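Local coordinates for protein N-terminal cyanobactin protease (Planktothrix agardhii NIES-596, PDB 4H6W) that probably acts as a subtilisin-like serine endopeptidase, the protease domain of a longer protein that matures the cyanobactin prenylagaramide, at residues A235-L238 with S239-I242. Numbering follows the deposited sequence.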
loop_
_atom_site.group_PDB
_atom_site.type_symbol
_atom_site.label_atom_id
_atom_site.label_comp_id
_atom_site.label_asym_id
_atom_site.label_seq_id
_atom_site.Cartn_x
_atom_site.Cartn_y
_atom_site.Cartn_z
ATOM N N ALA A 235 -2.767 4.680 -6.869
ATOM C CA ALA A 235 -2.077 5.609 -7.766
ATOM C C ALA A 235 -2.625 5.508 -9.201
ATOM O O ALA A 235 -2.858 6.529 -9.855
ATOM C CB ALA A 235 -0.584 5.395 -7.735
ATOM N N LEU A 236 -2.878 4.287 -9.672
ATOM C CA LEU A 236 -3.477 4.121 -10.995
ATOM C C LEU A 236 -4.797 4.853 -11.072
ATOM O O LEU A 236 -5.098 5.511 -12.064
ATOM C CB LEU A 236 -3.648 2.643 -11.342
ATOM C CG LEU A 236 -2.341 1.882 -11.597
ATOM C CD1 LEU A 236 -2.630 0.477 -12.089
ATOM C CD2 LEU A 236 -1.467 2.654 -12.591
ATOM N N LEU A 237 -5.570 4.768 -9.997
ATOM C CA LEU A 237 -6.889 5.357 -9.982
ATOM C C LEU A 237 -6.823 6.879 -9.974
ATOM O O LEU A 237 -7.659 7.549 -10.595
ATOM C CB LEU A 237 -7.674 4.832 -8.786
ATOM C CG LEU A 237 -8.135 3.371 -8.890
ATOM C CD1 LEU A 237 -8.793 2.955 -7.586
ATOM C CD2 LEU A 237 -9.083 3.172 -10.069
ATOM N N LEU A 238 -5.828 7.430 -9.279
ATOM C CA LEU A 238 -5.619 8.876 -9.293
ATOM C C LEU A 238 -5.179 9.344 -10.684
ATOM O O LEU A 238 -5.597 10.411 -11.134
ATOM C CB LEU A 238 -4.617 9.320 -8.221
ATOM C CG LEU A 238 -5.064 9.280 -6.747
ATOM C CD1 LEU A 238 -3.884 9.364 -5.780
ATOM C CD2 LEU A 238 -6.103 10.356 -6.437
ATOM N N SER A 239 -4.348 8.549 -11.358
ATOM C CA SER A 239 -3.871 8.880 -12.712
ATOM C C SER A 239 -5.038 8.867 -13.694
ATOM O O SER A 239 -5.097 9.699 -14.610
ATOM C CB SER A 239 -2.812 7.882 -13.179
ATOM O OG SER A 239 -1.746 7.792 -12.242
ATOM N N LEU A 240 -5.964 7.927 -13.470
ATOM C CA LEU A 240 -7.156 7.764 -14.289
ATOM C C LEU A 240 -8.096 8.982 -14.179
ATOM O O LEU A 240 -8.690 9.419 -15.178
ATOM C CB LEU A 240 -7.862 6.468 -13.906
ATOM C CG LEU A 240 -9.156 6.123 -14.643
ATOM C CD1 LEU A 240 -8.879 5.852 -16.115
ATOM C CD2 LEU A 240 -9.837 4.923 -13.995
ATOM N N GLN A 241 -8.201 9.545 -12.979
ATOM C CA GLN A 241 -8.942 10.794 -12.778
ATOM C C GLN A 241 -8.336 11.949 -13.581
ATOM O O GLN A 241 -9.076 12.736 -14.191
ATOM C CB GLN A 241 -9.009 11.170 -11.295
ATOM C CG GLN A 241 -9.763 10.181 -10.415
ATOM C CD GLN A 241 -9.943 10.697 -8.990
ATOM O OE1 GLN A 241 -8.967 10.942 -8.282
ATOM N NE2 GLN A 241 -11.192 10.876 -8.571
ATOM N N ILE A 242 -7.003 12.064 -13.571
ATOM C CA ILE A 242 -6.321 13.093 -14.371
ATOM C C ILE A 242 -6.657 12.870 -15.846
ATOM O O ILE A 242 -7.077 13.793 -16.542
ATOM C CB ILE A 242 -4.780 13.083 -14.227
ATOM C CG1 ILE A 242 -4.330 12.911 -12.764
ATOM C CG2 ILE A 242 -4.183 14.317 -14.889
ATOM C CD1 ILE A 242 -3.816 14.145 -12.060
#
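Ser239 binds Ala235 twice, one helical turn back. Its backbone N donates to Ala235 O at 2.9 Å, and its OG donates to the same O at 2.9 Å. The two donors approach differently. The amide N lies only slightly off the carbonyl plane, while the hydroxyl comes from above it, 40° out. Ser239 OG stands beside its own backbone N (chi1 -54°), which turns the hydroxyl back along the helix to that oxygen. One carbonyl thus satisfies a buried hydroxyl as well as a backbone amide.

The main chain is held by regular alpha-helical i to i+4 bonds. Leu240 N donates to Leu236 O at 2.9 Å. The next two bonds are longer, with Gln241 N at 3.2 Å from Leu237 O and Ile242 N at 3.3 Å from Leu238 O.

Side-chain packing is closest between Leu238 and Gln241, which lie at a slant to each other. Leu238 CD2 meets Gln241 OE1 at 3.5 Å. That oxygen also accepts a hydrogen bond from Asp249 N, which ties it to the turn leading into helix 250-259. Leu237 and Leu240 touch more loosely, CD2 to CD2 at 4.4 Å. The more open side is at Ile242, which is partly exposed; the other seven residues are buried.

The eight residues form the C-terminal part of helix 223-243, whose first turn carries Ser224, predicted to belong to the charge relay. This end lies away from that site. Leu236 and Leu240 pack on helix 10-16, and Leu237 and Leu240 meet Ile286 of helix 282-289. Leu237 and Leu238 lean on Val253 of helix 250-259, so these three helices pack against this end, while Ser239 and Ile242 meet loops.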